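Local coordinates for TRAP dicarboxylate transporter-DctP subunit (Marinobacter aquaeolei, PDB 4PFI), which probably binds a small solute, perhaps a dicarboxylate, in the periplasm and delivers it to a TRAP-type membrane transporter, at residues Q56-V61 with T270-L274; L177-T183 with D197-F203; E189-Y194 with S316-R322. All coordinates share one frame; numbering follows the deposited sequence.

Contact 1: Q56-V61 with T270-L274; sequences QFREQV and TIAQL
Phe57 and Thr270 are the closest backbone pair where helix 49-65 packs on helix 263-296. The local axes of 56-61 and 270-274 pass 10.4 Å apart, and their N-to-C directions differ by 132°. The two segments therefore run in roughly opposite senses, though well off antiparallel. This is helix-helix packing inside a periplasmic solute-binding fold. The second helix is the long one of the chain, and the first lies between it and strand 70-74, which Val61 and Arg58 touch.

Phe57 carries the apolar part. Its CG stands anti to the backbone N (chi1 177°), and this swings the ring over to the other helix. Ring atom CD1 of Phe57 meets the methyl CG2 of Thr270 at 3.6 Å. CE1 of Phe57 lies 3.7 Å from CD1 of Ile271. Leu274 comes in beside the backbone of Phe57: its CD1 rests 3.6 Å from CA of Phe57 and lies at the edge of the ring, near its plane. The other branch of Leu274, CD2, touches CB of Gln56. Within its own helix, Val61 lays CG2 over one face of the ring, towards the rim. Phe40 adds an edge-to-face ring contact, and Leu267 packs on Phe57 from the long helix.

Thr270 divides its two branches. Its methyl goes to Phe57, while OG1 bonds back to the carbonyl of Trp266 one turn earlier. Gln60 slides past Thr270 in the opposite direction, and its chain bends at chi2. The amide groups of Gln60 and Gln273 do not bond directly, and their planes are 51° apart. One water accepts from NE2 of both, weakly from Gln60. A second water accepts from NE2 of Gln60 at 3.0 Å and donates to OG1 of Thr270 at 3.0 Å.

Contact 2: L177-T183 with D197-F203; sequences LRFRTMT and DPVQTPF
Arg178 and Asp197 pair at one end of two parallel strands, 178-180 and 197-199, in a beta-alpha-beta unit whose crossover is helix 185-192. NH1 of Arg178 gives a straight salt-bridged hydrogen bond to OD2 of Asp197 (3.0 Å, 164°). The oxygen lies in the guanidinium plane and is met on its syn side. Val199 sets CG1 over the centre of one guanidinium face, 3.7 Å from CZ of Arg178.

Four backbone bonds hold the ladder: Asp197 N to Leu177 O, Phe179 N to Asp197 O, Val199 N to Phe179 O, and Thr181 N to Val199 O. At the far end of the pair, the Arg180 guanidinium lies near Phe203 and Thr201, but its fit in the model is too tight for detail to be trusted. Thr181 has OG1 between its backbone N and carbonyl carbon (chi1 64°), where it receives NE2 of Gln200 at 3.3 Å.

Phe179 and Pro198 share the other face of the sheet. There Phe179 stacks on Phe191, and Pro198 touches Ala188, both of the crossover helix. Strand 217-220 pairs with the other edge of 178-180, where Arg180 and Gly217 share backbone bonding. The Thr181 hydroxyl is fixed by its own bond, OG1 donating to O of Met182 at 3.0 Å.

Contact 3: E189-Y194 with S316-R322; sequences EAFRSY and SLPARQR
Glu189 and Arg322 form a salt bridge without a directed bond. OE1 of Glu189 is 3.5 Å from NH1 of Arg322, but it lies well out of the guanidinium plane, and no N-H points at it. The same OE1 takes a straight hydrogen bond from NH1 of Arg192 at 2.7 Å, in that guanidinium plane. One carboxylate oxygen thus serves two arginines, with NH1 of Arg192 4.3 Å from NH1 of Arg322.

The network joins helix 185-192 to the start of helix 318-339. Next to it the helices meet closely through small residues. CB of Ala319 sits 3.8 Å from CA of Ala190. Glu189 lays CG against CA of Ala319 at 3.8 Å, then bends at chi2 (60°) to turn its carboxylate to the arginines. OG of Ser193 bonds back to the carbonyl of Glu189 and rests against CB of Pro318. OH of Tyr194 lies against CB of Ser316 and bonds to His117.

An alanine at Glu189 would remove the carboxylate and is likely to leave Arg192 and Arg322 facing each other without their shared counter-charge. Glu325 also pairs with Arg322, through NE. The negative charge of Glu189 probably offsets the repulsion between the two guanidinium groups.

How the contacts relate
Contact 1 stands apart, with its centre about 34 Å from that of contact 2 and 36 Å from that of contact 3, across the centre of the chain. It is the most buried of the three. Its ring-centred part is apolar, and water bridges its polar side. Contacts 2 and 3 are only partly buried and adjoin. Helix 185-192 belongs to both: it connects the paired strands of contact 2 and carries 189-192 of contact 3. Between them Phe191 packs against Thr181, and Arg192 reaches Pro198. Backbone bonds dominate contact 2, whereas contact 3 relies on small-residue packing and charge at its surface.

Contact 1: Q56-V61 with T270-L274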
loop_
_atom_site.group_PDB
_atom_site.type_symbol
_atom_site.label_atom_id
_atom_site.label_comp_id
_atom_site.label_asym_id
_atom_site.label_seq_id
_atom_site.Cartn_x
_atom_site.Cartn_y
_atom_site.Cartn_z
ATOM N N GLN A 56 1.960 13.563 12.013
ATOM C CA GLN A 56 1.363 13.190 13.276
ATOM C C GLN A 56 2.351 12.430 14.163
ATOM O O GLN A 56 2.345 12.594 15.388
ATOM C CB GLN A 56 0.151 12.311 13.032
ATOM C CG GLN A 56 -0.989 13.025 12.362
ATOM C CD GLN A 56 -1.752 13.860 13.357
ATOM O OE1 GLN A 56 -1.619 15.085 13.378
ATOM N NE2 GLN A 56 -2.529 13.198 14.226
ATOM N N PHE A 57 3.176 11.587 13.548
ATOM C CA PHE A 57 4.180 10.826 14.287
ATOM C C PHE A 57 5.211 11.784 14.887
ATOM O O PHE A 57 5.649 11.604 16.022
ATOM C CB PHE A 57 4.879 9.822 13.375
ATOM C CG PHE A 57 5.983 9.041 14.038
ATOM C CD1 PHE A 57 5.694 7.917 14.806
ATOM C CD2 PHE A 57 7.306 9.404 13.866
ATOM C CE1 PHE A 57 6.706 7.174 15.400
ATOM C CE2 PHE A 57 8.333 8.668 14.459
ATOM C CZ PHE A 57 8.037 7.554 15.230
ATOM N N ARG A 58 5.565 12.815 14.119
ATOM C CA ARG A 58 6.523 13.818 14.567
ATOM C C ARG A 58 5.975 14.589 15.743
ATOM O O ARG A 58 6.634 14.678 16.772
ATOM C CB ARG A 58 6.886 14.794 13.433
ATOM C CG ARG A 58 7.857 15.918 13.835
ATOM C CD ARG A 58 8.214 16.804 12.665
ATOM N NE ARG A 58 6.996 17.352 12.083
ATOM C CZ ARG A 58 6.880 17.773 10.823
ATOM N NH1 ARG A 58 7.928 17.733 10.005
ATOM N NH2 ARG A 58 5.713 18.246 10.379
ATOM N N GLU A 59 4.776 15.154 15.585
ATOM C CA GLU A 59 4.188 16.005 16.623
ATOM C C GLU A 59 4.052 15.249 17.932
ATOM O O GLU A 59 4.339 15.786 18.995
ATOM C CB GLU A 59 2.822 16.535 16.197
ATOM C CG GLU A 59 2.928 17.682 15.237
ATOM C CD GLU A 59 1.620 17.991 14.522
ATOM O OE1 GLU A 59 0.783 17.072 14.362
ATOM O OE2 GLU A 59 1.427 19.162 14.108
ATOM N N GLN A 60 3.634 13.992 17.832
ATOM C CA GLN A 60 3.391 13.143 18.990
ATOM C C GLN A 60 4.689 12.776 19.692
ATOM O O GLN A 60 4.805 12.912 20.906
ATOM C CB GLN A 60 2.676 11.856 18.572
ATOM C CG GLN A 60 2.236 10.965 19.739
ATOM C CD GLN A 60 1.189 11.627 20.616
ATOM O OE1 GLN A 60 0.618 12.648 20.232
ATOM N NE2 GLN A 60 0.920 11.048 21.794
ATOM N N VAL A 61 5.655 12.283 18.937
ATOM C CA VAL A 61 6.917 11.874 19.531
ATOM C C VAL A 61 7.684 13.046 20.193
ATOM O O VAL A 61 8.301 12.870 21.238
ATOM C CB VAL A 61 7.798 11.138 18.513
ATOM C CG1 VAL A 61 9.239 11.128 18.947
ATOM C CG2 VAL A 61 7.283 9.724 18.357
ATOM N N THR A 270 3.154 4.993 19.853
ATOM C CA THR A 270 2.712 5.996 18.896
ATOM C C THR A 270 2.274 5.348 17.592
ATOM O O THR A 270 1.242 5.705 17.043
ATOM C CB THR A 270 3.810 6.999 18.579
ATOM O OG1 THR A 270 4.142 7.716 19.771
ATOM C CG2 THR A 270 3.327 7.962 17.509
ATOM N N ILE A 271 3.076 4.410 17.099
ATOM C CA ILE A 271 2.737 3.651 15.899
ATOM C C ILE A 271 1.386 2.970 16.114
ATOM O O ILE A 271 0.550 2.888 15.198
ATOM C CB ILE A 271 3.796 2.580 15.592
ATOM C CG1 ILE A 271 5.112 3.225 15.156
ATOM C CG2 ILE A 271 3.319 1.649 14.506
ATOM C CD1 ILE A 271 4.966 4.259 14.052
ATOM N N ALA A 272 1.183 2.497 17.341
ATOM C CA ALA A 272 -0.021 1.783 17.728
ATOM C C ALA A 272 -1.231 2.708 17.699
ATOM O O ALA A 272 -2.285 2.326 17.205
ATOM C CB ALA A 272 0.159 1.162 19.132
ATOM N N GLN A 273 -1.072 3.921 18.223
ATOM C CA GLN A 273 -2.132 4.920 18.252
ATOM C C GLN A 273 -2.500 5.348 16.847
ATOM O O GLN A 273 -3.670 5.497 16.508
ATOM C CB GLN A 273 -1.667 6.170 18.999
ATOM C CG GLN A 273 -1.888 6.146 20.513
ATOM C CD GLN A 273 -1.824 7.537 21.130
ATOM O OE1 GLN A 273 -2.009 8.543 20.435
ATOM N NE2 GLN A 273 -1.561 7.602 22.431
ATOM N N LEU A 274 -1.478 5.564 16.031
ATOM C CA LEU A 274 -1.664 6.166 14.731
ATOM C C LEU A 274 -2.320 5.194 13.768
ATOM O O LEU A 274 -2.706 5.575 12.669
ATOM C CB LEU A 274 -0.322 6.642 14.184
ATOM C CG LEU A 274 0.277 7.834 14.944
ATOM C CD1 LEU A 274 1.533 8.331 14.237
ATOM C CD2 LEU A 274 -0.752 8.949 15.095
HETATM O O HOH W 1 1.701 8.146 21.385
HETATM O O HOH W 2 -0.788 10.227 24.240
#

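Contact 2: L177-T183 with D197-F203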
loop_
_atom_site.group_PDB
_atom_site.type_symbol
_atom_site.label_atom_id
_atom_site.label_comp_id
_atom_site.label_asym_id
_atom_site.label_seq_id
_atom_site.Cartn_x
_atom_site.Cartn_y
_atom_site.Cartn_z
ATOM N N LEU A 177 -6.298 -6.449 -22.384
ATOM C CA LEU A 177 -5.933 -5.109 -21.904
ATOM C C LEU A 177 -4.533 -5.071 -21.339
ATOM O O LEU A 177 -4.190 -5.896 -20.499
ATOM C CB LEU A 177 -6.900 -4.661 -20.807
ATOM C CG LEU A 177 -7.936 -3.630 -21.255
ATOM C CD1 LEU A 177 -8.594 -4.057 -22.561
ATOM C CD2 LEU A 177 -8.967 -3.409 -20.156
ATOM N N ARG A 178 -3.716 -4.127 -21.794
ATOM C CA ARG A 178 -2.451 -3.853 -21.109
ATOM C C ARG A 178 -2.793 -3.041 -19.871
ATOM O O ARG A 178 -3.299 -1.924 -19.973
ATOM C CB ARG A 178 -1.487 -3.067 -22.003
ATOM C CG ARG A 178 -1.056 -3.814 -23.238
ATOM C CD ARG A 178 0.246 -4.533 -22.963
ATOM N NE ARG A 178 1.372 -3.636 -23.150
ATOM C CZ ARG A 178 2.638 -4.031 -23.273
ATOM N NH1 ARG A 178 2.958 -5.326 -23.234
ATOM N NH2 ARG A 178 3.582 -3.111 -23.449
ATOM N N PHE A 179 -2.540 -3.608 -18.703
ATOM C CA PHE A 179 -2.995 -3.004 -17.462
ATOM C C PHE A 179 -1.810 -2.862 -16.508
ATOM O O PHE A 179 -1.080 -3.820 -16.290
ATOM C CB PHE A 179 -4.136 -3.853 -16.835
ATOM C CG PHE A 179 -4.926 -3.118 -15.768
ATOM C CD1 PHE A 179 -5.986 -2.283 -16.107
ATOM C CD2 PHE A 179 -4.572 -3.232 -14.420
ATOM C CE1 PHE A 179 -6.698 -1.584 -15.112
ATOM C CE2 PHE A 179 -5.286 -2.533 -13.418
ATOM C CZ PHE A 179 -6.338 -1.712 -13.759
ATOM N N ARG A 180 -1.607 -1.665 -15.954
ATOM C CA ARG A 180 -0.433 -1.387 -15.118
ATOM C C ARG A 180 -0.697 -1.694 -13.622
ATOM O O ARG A 180 -1.578 -1.119 -12.981
ATOM C CB ARG A 180 0.080 0.041 -15.400
ATOM C CG ARG A 180 0.723 0.804 -14.253
ATOM C CD ARG A 180 1.920 0.183 -13.732
ATOM N NE ARG A 180 2.861 1.158 -13.189
ATOM C CZ ARG A 180 3.744 0.912 -12.207
ATOM N NH1 ARG A 180 4.584 1.863 -11.828
ATOM N NH2 ARG A 180 3.810 -0.265 -11.593
ATOM N N THR A 181 0.065 -2.643 -13.096
ATOM C CA THR A 181 -0.174 -3.223 -11.782
ATOM C C THR A 181 0.943 -2.802 -10.839
ATOM O O THR A 181 1.934 -2.230 -11.282
ATOM C CB THR A 181 -0.137 -4.781 -11.852
ATOM O OG1 THR A 181 1.178 -5.222 -12.226
ATOM C CG2 THR A 181 -1.155 -5.327 -12.843
HETATM N N MSE A 182 0.804 -3.110 -9.546
HETATM C CA MSE A 182 1.925 -2.951 -8.611
HETATM C C MSE A 182 3.059 -3.863 -9.087
HETATM O O MSE A 182 2.840 -4.872 -9.768
HETATM C CB MSE A 182 1.500 -3.307 -7.169
HETATM C CG MSE A 182 0.506 -2.310 -6.521
HETATM SE SE MSE A 182 1.125 -0.422 -6.585
HETATM C CE MSE A 182 0.316 0.081 -8.272
ATOM N N THR A 183 4.281 -3.530 -8.714
ATOM C CA THR A 183 5.440 -4.266 -9.204
ATOM C C THR A 183 5.736 -5.526 -8.378
ATOM O O THR A 183 6.857 -5.768 -7.950
ATOM C CB THR A 183 6.674 -3.363 -9.230
ATOM O OG1 THR A 183 7.764 -4.071 -9.847
ATOM C CG2 THR A 183 7.051 -2.914 -7.802
ATOM N N ASP A 197 -2.987 -8.344 -19.756
ATOM C CA ASP A 197 -1.528 -8.430 -19.873
ATOM C C ASP A 197 -0.955 -7.353 -18.964
ATOM O O ASP A 197 -0.919 -6.172 -19.336
ATOM C CB ASP A 197 -1.047 -8.193 -21.310
ATOM C CG ASP A 197 0.473 -8.095 -21.407
ATOM O OD1 ASP A 197 1.174 -8.685 -20.548
ATOM O OD2 ASP A 197 0.980 -7.428 -22.343
ATOM N N PRO A 198 -0.520 -7.748 -17.763
ATOM C CA PRO A 198 0.006 -6.800 -16.774
ATOM C C PRO A 198 1.402 -6.254 -17.109
ATOM O O PRO A 198 2.286 -7.000 -17.501
ATOM C CB PRO A 198 0.057 -7.633 -15.499
ATOM C CG PRO A 198 0.220 -9.034 -15.975
ATOM C CD PRO A 198 -0.490 -9.135 -17.283
ATOM N N VAL A 199 1.589 -4.946 -16.952
ATOM C CA VAL A 199 2.905 -4.307 -17.120
ATOM C C VAL A 199 3.223 -3.531 -15.859
ATOM O O VAL A 199 2.320 -3.201 -15.093
ATOM C CB VAL A 199 2.892 -3.309 -18.297
ATOM C CG1 VAL A 199 2.805 -4.050 -19.613
ATOM C CG2 VAL A 199 1.714 -2.384 -18.169
ATOM N N GLN A 200 4.499 -3.247 -15.638
ATOM C CA GLN A 200 4.938 -2.423 -14.524
ATOM C C GLN A 200 5.745 -1.219 -15.018
ATOM O O GLN A 200 6.817 -0.913 -14.531
ATOM C CB GLN A 200 5.760 -3.251 -13.558
ATOM C CG GLN A 200 4.961 -4.391 -12.947
ATOM C CD GLN A 200 4.903 -5.545 -13.870
ATOM O OE1 GLN A 200 5.932 -5.961 -14.392
ATOM N NE2 GLN A 200 3.708 -6.068 -14.112
ATOM N N THR A 201 5.204 -0.562 -16.015
ATOM C CA THR A 201 5.699 0.723 -16.504
ATOM C C THR A 201 5.993 1.757 -15.390
ATOM O O THR A 201 5.157 1.959 -14.502
ATOM C CB THR A 201 4.630 1.309 -17.370
ATOM O OG1 THR A 201 4.084 0.264 -18.194
ATOM C CG2 THR A 201 5.197 2.434 -18.229
ATOM N N PRO A 202 7.181 2.401 -15.428
ATOM C CA PRO A 202 7.583 3.430 -14.460
ATOM C C PRO A 202 6.564 4.552 -14.387
ATOM O O PRO A 202 6.020 4.987 -15.411
ATOM C CB PRO A 202 8.899 3.960 -15.029
ATOM C CG PRO A 202 9.423 2.852 -15.877
ATOM C CD PRO A 202 8.215 2.185 -16.454
ATOM N N PHE A 203 6.292 5.027 -13.179
ATOM C CA PHE A 203 5.177 5.938 -12.983
ATOM C C PHE A 203 5.272 7.196 -13.840
ATOM O O PHE A 203 4.264 7.694 -14.326
ATOM C CB PHE A 203 5.097 6.349 -11.525
ATOM C CG PHE A 203 3.896 5.831 -10.823
ATOM C CD1 PHE A 203 3.162 4.756 -11.332
ATOM C CD2 PHE A 203 3.491 6.419 -9.635
ATOM C CE1 PHE A 203 2.047 4.277 -10.656
ATOM C CE2 PHE A 203 2.382 5.952 -8.962
ATOM C CZ PHE A 203 1.661 4.882 -9.467
#

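Contact 3: E189-Y194 with S316-R322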
loop_
_atom_site.group_PDB
_atom_site.type_symbol
_atom_site.label_atom_id
_atom_site.label_comp_id
_atom_site.label_asym_id
_atom_site.label_seq_id
_atom_site.Cartn_x
_atom_site.Cartn_y
_atom_site.Cartn_z
ATOM N N GLU A 189 -0.149 -11.306 -11.256
ATOM C CA GLU A 189 -0.938 -12.519 -11.442
ATOM C C GLU A 189 -2.416 -12.298 -11.159
ATOM O O GLU A 189 -3.273 -12.931 -11.759
ATOM C CB GLU A 189 -0.424 -13.652 -10.553
ATOM C CG GLU A 189 -1.144 -14.954 -10.813
ATOM C CD GLU A 189 -0.987 -15.432 -12.261
ATOM O OE1 GLU A 189 -0.085 -14.937 -12.974
ATOM O OE2 GLU A 189 -1.769 -16.310 -12.690
ATOM N N ALA A 190 -2.702 -11.396 -10.238
ATOM C CA ALA A 190 -4.071 -11.039 -9.902
ATOM C C ALA A 190 -4.846 -10.588 -11.140
ATOM O O ALA A 190 -5.983 -11.020 -11.363
ATOM C CB ALA A 190 -4.057 -9.934 -8.851
ATOM N N PHE A 191 -4.228 -9.717 -11.940
ATOM C CA PHE A 191 -4.886 -9.150 -13.122
ATOM C C PHE A 191 -4.737 -10.081 -14.336
ATOM O O PHE A 191 -5.586 -10.116 -15.226
ATOM C CB PHE A 191 -4.351 -7.742 -13.393
ATOM C CG PHE A 191 -4.894 -6.708 -12.421
ATOM C CD1 PHE A 191 -6.159 -6.154 -12.615
ATOM C CD2 PHE A 191 -4.171 -6.335 -11.290
ATOM C CE1 PHE A 191 -6.681 -5.243 -11.712
ATOM C CE2 PHE A 191 -4.697 -5.428 -10.389
ATOM C CZ PHE A 191 -5.945 -4.873 -10.602
ATOM N N ARG A 192 -3.672 -10.865 -14.352
ATOM C CA ARG A 192 -3.534 -11.889 -15.365
ATOM C C ARG A 192 -4.692 -12.874 -15.207
ATOM O O ARG A 192 -5.185 -13.414 -16.181
ATOM C CB ARG A 192 -2.191 -12.586 -15.226
ATOM C CG ARG A 192 -1.750 -13.319 -16.441
ATOM C CD ARG A 192 -0.358 -13.924 -16.205
ATOM N NE ARG A 192 0.747 -12.946 -16.328
ATOM C CZ ARG A 192 1.589 -12.585 -15.349
ATOM N NH1 ARG A 192 1.494 -13.083 -14.120
ATOM N NH2 ARG A 192 2.549 -11.707 -15.597
ATOM N N SER A 193 -5.142 -13.096 -13.978
ATOM C CA SER A 193 -6.280 -14.001 -13.744
ATOM C C SER A 193 -7.544 -13.550 -14.480
ATOM O O SER A 193 -8.333 -14.373 -14.908
ATOM C CB SER A 193 -6.612 -14.093 -12.259
ATOM O OG SER A 193 -5.516 -14.550 -11.510
ATOM N N TYR A 194 -7.733 -12.240 -14.608
ATOM C CA TYR A 194 -8.896 -11.681 -15.307
ATOM C C TYR A 194 -8.685 -11.667 -16.816
ATOM O O TYR A 194 -9.601 -11.340 -17.576
ATOM C CB TYR A 194 -9.181 -10.258 -14.810
ATOM C CG TYR A 194 -9.348 -10.163 -13.308
ATOM C CD1 TYR A 194 -9.861 -11.240 -12.573
ATOM C CD2 TYR A 194 -8.988 -9.017 -12.627
ATOM C CE1 TYR A 194 -10.011 -11.174 -11.204
ATOM C CE2 TYR A 194 -9.124 -8.935 -11.261
ATOM C CZ TYR A 194 -9.636 -10.024 -10.556
ATOM O OH TYR A 194 -9.787 -9.935 -9.206
ATOM N N SER A 316 -10.316 -14.588 -9.228
ATOM C CA SER A 316 -9.058 -14.128 -8.611
ATOM C C SER A 316 -8.235 -15.230 -7.960
ATOM O O SER A 316 -7.091 -15.004 -7.561
ATOM C CB SER A 316 -9.373 -13.123 -7.506
ATOM O OG SER A 316 -10.004 -13.810 -6.410
ATOM N N LEU A 317 -8.819 -16.405 -7.808
ATOM C CA LEU A 317 -8.217 -17.443 -6.963
ATOM C C LEU A 317 -6.772 -17.836 -7.348
ATOM O O LEU A 317 -5.920 -17.963 -6.481
ATOM C CB LEU A 317 -9.133 -18.662 -6.906
ATOM C CG LEU A 317 -10.471 -18.330 -6.220
ATOM C CD1 LEU A 317 -11.440 -19.497 -6.297
ATOM C CD2 LEU A 317 -10.261 -17.903 -4.753
ATOM N N PRO A 318 -6.482 -17.955 -8.646
ATOM C CA PRO A 318 -5.145 -18.340 -9.125
ATOM C C PRO A 318 -3.992 -17.465 -8.631
ATOM O O PRO A 318 -2.873 -17.970 -8.575
ATOM C CB PRO A 318 -5.265 -18.223 -10.653
ATOM C CG PRO A 318 -6.710 -18.413 -10.937
ATOM C CD PRO A 318 -7.442 -17.810 -9.754
ATOM N N ALA A 319 -4.221 -16.198 -8.295
ATOM C CA ALA A 319 -3.156 -15.417 -7.666
ATOM C C ALA A 319 -2.778 -15.970 -6.276
ATOM O O ALA A 319 -1.650 -15.796 -5.825
ATOM C CB ALA A 319 -3.532 -13.968 -7.567
ATOM N N ARG A 320 -3.719 -16.643 -5.609
ATOM C CA ARG A 320 -3.442 -17.251 -4.307
ATOM C C ARG A 320 -2.491 -18.424 -4.478
ATOM O O ARG A 320 -1.556 -18.596 -3.704
ATOM C CB ARG A 320 -4.740 -17.674 -3.602
ATOM C CG ARG A 320 -5.489 -16.463 -3.114
ATOM C CD ARG A 320 -6.837 -16.750 -2.504
ATOM N NE ARG A 320 -7.625 -15.521 -2.420
ATOM C CZ ARG A 320 -8.715 -15.367 -1.673
ATOM N NH1 ARG A 320 -9.164 -16.364 -0.917
ATOM N NH2 ARG A 320 -9.352 -14.194 -1.680
ATOM N N GLN A 321 -2.726 -19.198 -5.533
ATOM C CA GLN A 321 -1.884 -20.336 -5.864
ATOM C C GLN A 321 -0.451 -19.870 -6.126
ATOM O O GLN A 321 0.481 -20.357 -5.510
ATOM C CB GLN A 321 -2.457 -21.049 -7.089
ATOM C CG GLN A 321 -1.648 -22.249 -7.578
ATOM C CD GLN A 321 -2.194 -22.819 -8.876
ATOM O OE1 GLN A 321 -3.390 -23.101 -8.993
ATOM N NE2 GLN A 321 -1.325 -22.962 -9.871
ATOM N N ARG A 322 -0.289 -18.898 -7.025
ATOM C CA ARG A 322 1.033 -18.344 -7.348
ATOM C C ARG A 322 1.705 -17.794 -6.083
ATOM O O ARG A 322 2.912 -17.909 -5.910
ATOM C CB ARG A 322 0.917 -17.249 -8.421
ATOM C CG ARG A 322 2.198 -16.409 -8.646
ATOM C CD ARG A 322 3.386 -17.218 -9.212
ATOM N NE ARG A 322 2.984 -18.174 -10.254
ATOM C CZ ARG A 322 2.713 -17.853 -11.526
ATOM N NH1 ARG A 322 2.787 -16.587 -11.940
ATOM N NH2 ARG A 322 2.354 -18.803 -12.392
#